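Glutamyl endopeptidase (Staphylococcus epidermidis, PDB 6PYM) is a secreted serine endopeptidase of the S1B family that preferentially cleaves peptide bonds after glutamate or aspartate. Local coordinates at residues Val41-Ile46 with Ile210-Ile215; Glu84-Pro89 with Ile96-Pro101. The protein carries 1 engineered substitution. All coordinates share one frame; numbering follows the deposited sequence.

Contact 1. Residues Val41-Ile46 with Ile210-Ile215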
ATOM      1  N   VAL A  41       3.619   7.393  -3.251  1.00  7.69           N
ATOM      2  CA  VAL A  41       4.289   8.206  -2.232  1.00  8.79           C
ATOM      3  C   VAL A  41       5.261   9.236  -2.798  1.00  8.49           C
ATOM      4  O   VAL A  41       5.807  10.042  -2.039  1.00  9.75           O
ATOM      5  CB  VAL A  41       5.000   7.350  -1.164  1.00  9.09           C
ATOM      6  CG1 VAL A  41       4.026   6.449  -0.437  1.00  9.08           C
ATOM      7  CG2 VAL A  41       6.126   6.531  -1.779  1.00 10.08           C
ATOM      8  N   GLY A  42       5.501   9.217  -4.105  1.00  8.93           N
ATOM      9  CA  GLY A  42       6.410  10.170  -4.714  1.00 10.15           C
ATOM     10  C   GLY A  42       6.122  10.299  -6.193  1.00  9.54           C
ATOM     11  O   GLY A  42       5.269   9.601  -6.748  1.00 10.91           O
ATOM     12  N   GLU A  43       6.877  11.199  -6.830  1.00 10.19           N
ATOM     13  CA  GLU A  43       6.642  11.545  -8.229  1.00 10.53           C
ATOM     14  C   GLU A  43       6.539  10.315  -9.122  1.00 10.56           C
ATOM     15  O   GLU A  43       5.704  10.268 -10.033  1.00 10.27           O
ATOM     16  CB  GLU A  43       7.764  12.461  -8.717  1.00 11.66           C
ATOM     17  CG  GLU A  43       7.578  12.926 -10.148  1.00 15.77           C
ATOM     18  CD  GLU A  43       6.642  14.111 -10.260  1.00 19.48           C
ATOM     19  OE1 GLU A  43       6.000  14.475  -9.252  1.00 23.24           O
ATOM     20  OE2 GLU A  43       6.552  14.689 -11.363  1.00 22.79           O
ATOM     21  N   ASN A  44       7.402   9.321  -8.898  1.00 10.26           N
ATOM     22  CA  ASN A  44       7.426   8.112  -9.716  1.00 10.61           C
ATOM     23  C   ASN A  44       7.389   6.842  -8.876  1.00  9.91           C
ATOM     24  O   ASN A  44       7.853   5.797  -9.340  1.00 11.22           O
ATOM     25  CB  ASN A  44       8.664   8.075 -10.620  1.00 12.81           C
ATOM     26  CG  ASN A  44       8.719   9.247 -11.574  1.00 14.76           C
ATOM     27  OD1 ASN A  44       7.912   9.338 -12.497  1.00 14.59           O
ATOM     28  ND2 ASN A  44       9.670  10.155 -11.354  1.00 16.31           N
ATOM     29  N   GLU A  45       6.876   6.899  -7.649  1.00  9.60           N
ATOM     30  CA  GLU A  45       7.138   5.817  -6.708  1.00  9.75           C
ATOM     31  C   GLU A  45       5.900   5.395  -5.940  1.00  8.54           C
ATOM     32  O   GLU A  45       5.121   6.237  -5.472  1.00  9.03           O
ATOM     33  CB  GLU A  45       8.203   6.218  -5.681  1.00 10.35           C
ATOM     34  CG  GLU A  45       9.615   6.327  -6.246  1.00 11.18           C
ATOM     35  CD  GLU A  45       9.916   7.663  -6.910  1.00 11.40           C
ATOM     36  OE1 GLU A  45       9.199   8.657  -6.667  1.00 11.05           O
ATOM     37  OE2 GLU A  45      10.913   7.700  -7.666  1.00 14.59           O
ATOM     38  N   ILE A  46       5.769   4.081  -5.768  1.00  8.37           N
ATOM     39  CA  ILE A  46       4.818   3.493  -4.837  1.00  8.43           C
ATOM     40  C   ILE A  46       5.592   2.678  -3.811  1.00  7.80           C
ATOM     41  O   ILE A  46       6.728   2.256  -4.042  1.00  9.00           O
ATOM     42  CB  ILE A  46       3.735   2.618  -5.514  1.00  8.36           C
ATOM     43  CG1 ILE A  46       4.326   1.314  -6.057  1.00  9.10           C
ATOM     44  CG2 ILE A  46       3.027   3.388  -6.620  1.00 10.97           C
ATOM     45  CD1 ILE A  46       3.275   0.251  -6.359  1.00 11.47           C
ATOM     46  N   ILE A 210      13.400   8.726  -2.373  1.00 10.47           N
ATOM     47  CA  ILE A 210      12.197   9.411  -2.828  1.00 10.07           C
ATOM     48  C   ILE A 210      12.324  10.839  -2.317  1.00  9.28           C
ATOM     49  O   ILE A 210      11.855  11.150  -1.213  1.00 10.11           O
ATOM     50  CB  ILE A 210      10.937   8.726  -2.277  1.00  9.70           C
ATOM     51  CG1 ILE A 210      10.966   7.222  -2.559  1.00 11.29           C
ATOM     52  CG2 ILE A 210       9.686   9.353  -2.873  1.00 11.80           C
ATOM     53  CD1 ILE A 210       9.818   6.458  -1.936  1.00 12.73           C
ATOM     54  N   PRO A 211      12.990  11.725  -3.056  1.00 10.66           N
ATOM     55  CA  PRO A 211      13.377  13.012  -2.457  1.00 10.48           C
ATOM     56  C   PRO A 211      12.194  13.860  -2.046  1.00 13.85           C
ATOM     57  O   PRO A 211      12.317  14.647  -1.098  1.00 15.27           O
ATOM     58  CB  PRO A 211      14.241  13.672  -3.541  1.00 12.04           C
ATOM     59  CG  PRO A 211      13.912  12.941  -4.807  1.00 14.76           C
ATOM     60  CD  PRO A 211      13.546  11.543  -4.405  1.00 11.70           C
ATOM     61  N   ASP A 212      11.048  13.687  -2.704  1.00 12.01           N
ATOM     62  CA  ASP A 212       9.832  14.430  -2.412  1.00 12.78           C
ATOM     63  C   ASP A 212       8.931  13.749  -1.387  1.00 11.65           C
ATOM     64  O   ASP A 212       7.785  14.178  -1.224  1.00 12.56           O
ATOM     65  CB  ASP A 212       9.053  14.734  -3.705  1.00 14.23           C
ATOM     66  CG  ASP A 212       8.649  13.473  -4.479  1.00 13.58           C
ATOM     67  OD1 ASP A 212       9.227  12.395  -4.243  1.00 16.11           O
ATOM     68  OD2 ASP A 212       7.756  13.560  -5.354  1.00 16.62           O
ATOM     69  N   ILE A 213       9.421  12.725  -0.680  1.00 10.30           N
ATOM     70  CA  ILE A 213       8.596  12.054   0.322  1.00 10.31           C
ATOM     71  C   ILE A 213       8.066  13.072   1.327  1.00 10.16           C
ATOM     72  O   ILE A 213       8.797  13.951   1.798  1.00 11.11           O
ATOM     73  CB  ILE A 213       9.377  10.910   0.993  1.00 10.11           C
ATOM     74  CG1 ILE A 213       8.416   9.961   1.708  1.00 10.12           C
ATOM     75  CG2 ILE A 213      10.441  11.436   1.958  1.00 10.78           C
ATOM     76  CD1 ILE A 213       7.733   8.977   0.776  1.00 11.76           C
ATOM     77  N   ASN A 214       6.784  12.973   1.644  1.00 10.14           N
ATOM     78  CA  ASN A 214       6.115  13.922   2.525  1.00 11.27           C
ATOM     79  C   ASN A 214       5.855  13.222   3.852  1.00 10.69           C
ATOM     80  O   ASN A 214       4.899  12.450   3.974  1.00 11.82           O
ATOM     81  CB  ASN A 214       4.818  14.397   1.878  1.00 12.66           C
ATOM     82  CG  ASN A 214       4.078  15.408   2.725  1.00 16.57           C
ATOM     83  OD1 ASN A 214       4.636  15.983   3.656  1.00 18.99           O
ATOM     84  ND2 ASN A 214       2.813  15.634   2.396  1.00 19.99           N
ATOM     85  N   ILE A 215       6.706  13.481   4.839  1.00 12.04           N
ATOM     86  CA  ILE A 215       6.603  12.888   6.166  1.00 13.20           C
ATOM     87  C   ILE A 215       6.136  13.973   7.131  1.00 14.05           C
ATOM     88  O   ILE A 215       6.769  15.033   7.236  1.00 16.51           O
ATOM     89  CB  ILE A 215       7.944  12.285   6.605  1.00 12.93           C
ATOM     90  CG1 ILE A 215       8.386  11.201   5.613  1.00 13.01           C
ATOM     91  CG2 ILE A 215       7.854  11.739   8.020  1.00 17.33           C
ATOM     92  CD1 ILE A 215       9.798  10.695   5.820  1.00 14.29           C
TER
HETATM   93  O   HOH W   1       4.879  11.357   0.123  1.00 16.11           O
HETATM   94  O   HOH W   2      10.495  11.021  -6.181  1.00 15.53           O
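Asp212 turns its CG into the crowded position between backbone N and carbonyl carbon (chi1 59°), on the side of Gly42 and Glu43. Its OD2 accepts a hydrogen bond from Glu43 N at 2.9 Å through the syn lone pair; the bond is well bent, with 132° at the hydrogen. OD1 lies 3.6 Å from Gly42 CA, and Ile210 CG2 is 3.8 Å from the same Gly42 CA, both against the bare alpha carbon of the glycine. In Ile210, CG1 stands anti to the carbonyl carbon (chi1 -51°), and CD1 beyond it meets Val41 CG2 at 3.7 Å, the two side chains crossing at about a right angle. Ile213 lies side by side with Val41, pointing the same way, its CD1 3.7 Å from Val41 CB.

Residues 41-46 form the type I turn, Gly42 to Glu45, between strands 34-42 and 45-48 of the N-terminal barrel of this chymotrypsin-like fold, with a classic beta bulge where Val41 and Gly42 both face Glu45. Onto it folds the C-terminal tail, just after helix 200-209.

Glu45 runs past Ile210 in the opposite direction, bent at chi2. Its OE2 forms a salt bridge with Arg98, while OE1 accepts a bond from Asn44 N from above the carboxylate plane. One water donates to both Glu45 OE1 and Asp212 OD1, bridging two carboxylates, whose mutual repulsion it may offset. A second water donates to Val41 O and accepts from Asn214 N, the latter at 2.9 Å.

Contact 2. Residues Glu84-Pro89 with Ile96-Pro101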
ATOM      1  N   GLU A  84      11.772   0.113 -11.871  1.00 12.63           N
ATOM      2  CA  GLU A  84      12.873  -0.320 -11.027  1.00 13.18           C
ATOM      3  C   GLU A  84      12.331  -0.726  -9.663  1.00 11.52           C
ATOM      4  O   GLU A  84      11.517  -0.007  -9.075  1.00 12.01           O
ATOM      5  CB  GLU A  84      13.904   0.804 -10.862  1.00 15.41           C
ATOM      6  CG  GLU A  84      15.141   0.402 -10.077  1.00 20.06           C
ATOM      7  CD  GLU A  84      16.144   1.533  -9.941  1.00 27.60           C
ATOM      8  OE1 GLU A  84      15.754   2.707 -10.127  1.00 30.04           O
ATOM      9  OE2 GLU A  84      17.324   1.244  -9.649  1.00 34.61           O
ATOM     10  N   ILE A  85      12.806  -1.862  -9.158  1.00 11.70           N
ATOM     11  CA  ILE A  85      12.446  -2.353  -7.834  1.00 12.15           C
ATOM     12  C   ILE A  85      13.569  -2.003  -6.873  1.00 11.90           C
ATOM     13  O   ILE A  85      14.735  -2.340  -7.122  1.00 13.22           O
ATOM     14  CB  ILE A  85      12.210  -3.870  -7.861  1.00 12.89           C
ATOM     15  CG1 ILE A  85      10.983  -4.198  -8.713  1.00 14.11           C
ATOM     16  CG2 ILE A  85      12.091  -4.411  -6.440  1.00 14.07           C
ATOM     17  CD1 ILE A  85      10.910  -5.648  -9.116  1.00 16.64           C
ATOM     18  N   ILE A  86      13.228  -1.327  -5.779  1.00 11.36           N
ATOM     19  CA  ILE A  86      14.189  -0.946  -4.750  1.00 11.87           C
ATOM     20  C   ILE A  86      13.768  -1.596  -3.437  1.00 11.38           C
ATOM     21  O   ILE A  86      12.951  -1.025  -2.700  1.00 11.14           O
ATOM     22  CB  ILE A  86      14.269   0.580  -4.599  1.00 15.21           C
ATOM     23  CG1 ILE A  86      14.483   1.264  -5.952  1.00 17.96           C
ATOM     24  CG2 ILE A  86      15.385   0.950  -3.649  1.00 24.06           C
ATOM     25  CD1 ILE A  86      14.248   2.760  -5.914  1.00 21.68           C
ATOM     26  N   PRO A  87      14.272  -2.782  -3.108  1.00 12.66           N
ATOM     27  CA  PRO A  87      13.867  -3.419  -1.847  1.00 11.65           C
ATOM     28  C   PRO A  87      14.446  -2.681  -0.649  1.00 11.72           C
ATOM     29  O   PRO A  87      15.567  -2.172  -0.697  1.00 12.58           O
ATOM     30  CB  PRO A  87      14.459  -4.829  -1.956  1.00 13.68           C
ATOM     31  CG  PRO A  87      15.625  -4.674  -2.893  1.00 22.14           C
ATOM     32  CD  PRO A  87      15.213  -3.614  -3.881  1.00 12.72           C
ATOM     33  N   TYR A  88      13.676  -2.622   0.432  1.00 10.67           N
ATOM     34  CA  TYR A  88      14.213  -2.126   1.688  1.00 10.07           C
ATOM     35  C   TYR A  88      15.345  -3.048   2.131  1.00 10.94           C
ATOM     36  O   TYR A  88      15.175  -4.272   2.129  1.00 11.06           O
ATOM     37  CB  TYR A  88      13.099  -2.138   2.729  1.00 11.86           C
ATOM     38  CG  TYR A  88      13.504  -1.701   4.109  1.00 11.05           C
ATOM     39  CD1 TYR A  88      14.089  -0.459   4.322  1.00 13.42           C
ATOM     40  CD2 TYR A  88      13.281  -2.522   5.208  1.00 12.25           C
ATOM     41  CE1 TYR A  88      14.448  -0.045   5.593  1.00 14.97           C
ATOM     42  CE2 TYR A  88      13.631  -2.117   6.485  1.00 13.55           C
ATOM     43  CZ  TYR A  88      14.225  -0.878   6.667  1.00 14.18           C
ATOM     44  OH  TYR A  88      14.583  -0.455   7.933  1.00 17.27           O
ATOM     45  N   PRO A  89      16.512  -2.514   2.507  1.00 11.01           N
ATOM     46  CA  PRO A  89      17.618  -3.409   2.884  1.00 12.76           C
ATOM     47  C   PRO A  89      17.354  -4.200   4.151  1.00 12.44           C
ATOM     48  O   PRO A  89      17.938  -5.277   4.328  1.00 13.82           O
ATOM     49  CB  PRO A  89      18.816  -2.459   3.041  1.00 15.85           C
ATOM     50  CG  PRO A  89      18.468  -1.272   2.205  1.00 17.81           C
ATOM     51  CD  PRO A  89      16.969  -1.125   2.328  1.00 13.10           C
ATOM     52  N   ILE A  96      10.152  -0.245  -2.571  1.00  8.19           N
ATOM     53  CA  ILE A  96       9.729   0.837  -3.448  1.00  8.93           C
ATOM     54  C   ILE A  96       9.665   0.272  -4.852  1.00  9.24           C
ATOM     55  O   ILE A  96      10.583  -0.437  -5.286  1.00 10.24           O
ATOM     56  CB  ILE A  96      10.725   2.008  -3.400  1.00  9.98           C
ATOM     57  CG1 ILE A  96      10.835   2.587  -1.986  1.00 10.28           C
ATOM     58  CG2 ILE A  96      10.341   3.076  -4.426  1.00 11.06           C
ATOM     59  CD1 ILE A  96      12.014   3.544  -1.803  1.00 12.13           C
ATOM     60  N   LEU A  97       8.593   0.572  -5.569  1.00  8.82           N
ATOM     61  CA  LEU A  97       8.536   0.314  -7.002  1.00  9.57           C
ATOM     62  C   LEU A  97       8.497   1.666  -7.694  1.00  9.60           C
ATOM     63  O   LEU A  97       7.548   2.438  -7.516  1.00  9.31           O
ATOM     64  CB  LEU A  97       7.325  -0.527  -7.398  1.00 10.54           C
ATOM     65  CG  LEU A  97       7.209  -0.793  -8.905  1.00 11.24           C
ATOM     66  CD1 LEU A  97       8.359  -1.652  -9.425  1.00 11.94           C
ATOM     67  CD2 LEU A  97       5.884  -1.437  -9.228  1.00 12.45           C
ATOM     68  N   ARG A  98       9.549   1.968  -8.447  1.00 10.72           N
ATOM     69  CA  ARG A  98       9.547   3.133  -9.312  1.00 10.68           C
ATOM     70  C   ARG A  98       8.866   2.743 -10.612  1.00 10.11           C
ATOM     71  O   ARG A  98       9.150   1.674 -11.163  1.00 11.71           O
ATOM     72  CB  ARG A  98      10.986   3.569  -9.574  1.00 12.96           C
ATOM     73  CG  ARG A  98      11.145   4.838 -10.381  1.00 15.40           C
ATOM     74  CD  ARG A  98      12.556   5.388 -10.206  1.00 18.14           C
ATOM     75  NE  ARG A  98      12.739   5.930  -8.862  1.00 17.09           N
ATOM     76  CZ  ARG A  98      13.839   5.782  -8.132  1.00 17.31           C
ATOM     77  NH1 ARG A  98      14.873   5.100  -8.604  1.00 20.98           N
ATOM     78  NH2 ARG A  98      13.899   6.318  -6.921  1.00 18.55           N
ATOM     79  N   VAL A  99       7.956   3.588 -11.086  1.00 10.21           N
ATOM     80  CA  VAL A  99       7.209   3.332 -12.308  1.00 11.10           C
ATOM     81  C   VAL A  99       7.569   4.373 -13.357  1.00 10.79           C
ATOM     82  O   VAL A  99       7.949   5.507 -13.045  1.00 13.75           O
ATOM     83  CB  VAL A  99       5.681   3.294 -12.075  1.00 10.41           C
ATOM     84  CG1 VAL A  99       5.310   2.113 -11.190  1.00 12.02           C
ATOM     85  CG2 VAL A  99       5.187   4.600 -11.465  1.00 11.60           C
ATOM     86  N   SER A 100       7.422   3.976 -14.618  1.00 11.67           N
ATOM     87  CA  SER A 100       7.621   4.887 -15.730  1.00 12.64           C
ATOM     88  C   SER A 100       6.445   5.852 -15.838  1.00 13.16           C
ATOM     89  O   SER A 100       5.355   5.577 -15.329  1.00 14.18           O
ATOM     90  CB  SER A 100       7.728   4.090 -17.028  1.00 15.80           C
ATOM     91  OG  SER A 100       8.870   3.254 -17.027  1.00 15.69           O
ATOM     92  N   PRO A 101       6.635   6.993 -16.506  1.00 13.70           N
ATOM     93  CA  PRO A 101       5.486   7.835 -16.852  1.00 13.89           C
ATOM     94  C   PRO A 101       4.539   7.072 -17.765  1.00 15.48           C
ATOM     95  O   PRO A 101       4.902   6.061 -18.371  1.00 16.84           O
ATOM     96  CB  PRO A 101       6.117   9.021 -17.599  1.00 15.55           C
ATOM     97  CG  PRO A 101       7.569   8.985 -17.256  1.00 19.31           C
ATOM     98  CD  PRO A 101       7.907   7.550 -17.003  1.00 15.72           C
TER
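Glu84 and Ile86 pair with Arg98 and Ile96 in an antiparallel beta hairpin, strands 80-87 and 95-99 of the six-stranded barrel of the chymotrypsin-like fold; the axes of the short strands approach to 4.9 Å. Both pairs are hydrogen-bonded, each by two backbone bonds, of which Ile86 N to Ile96 O is the straightest, at 173°. Between them Ile85 and Leu97 form a non-hydrogen-bonded pair.

Apolar contacts lie on both faces of the sheet. On the face of Ile85 and Leu97, Leu97 CG is anti to its backbone N, and chi2 of 65° turns CD1 toward Ile85 CG1, 3.7 Å away, and Glu84 O. On the other face Ile86 and Ile96 meet through their CB atoms at 4.0 Å, and Phe205 and Asn209 of helix 200-209 pack against Ile96.

The charged contact shares that second face. Glu84, extended beyond CG, lies beside Arg98 and points the same way, and a salt bridge joins their ends. The hydrogen bond within it, Arg98 NH1 to Glu84 OE1, is weak, with the carboxylate and guanidinium planes 67° apart. The stronger polar partner of Arg98 is Glu45, bound through NE, so the guanidinium is shared between two carboxylates. Glu84 OE1 sits at the guanidinium edge, near its plane, 3.0 Å from Arg98 NH1, while Ile86 CD1 lies over one face, 3.6 Å from the same NH1.

Strands 45-48 and 95-99 are neighbours in the barrel, and there the two contacts meet, their centres about 11 Å apart. Glu45 of contact 1 and Arg98 of contact 2 form a salt bridge, OE2 to NE 2.8 Å, beside a probable backbone hydrogen bond from Val99 N to Asn44 O, also 2.8 Å. Ile210 CD1 packs on Ile96 CD1 at 3.7 Å, tying the C-terminal tail to the hairpin as well as to the turn. Contact 2 is the nearer to the predicted charge relay, whose third member, Ala169, is an engineered replacement: the Ile85 side chain is about 10 Å from that of Asp93 and about 11 Å from that of His51, whereas contact 1 lies away from it.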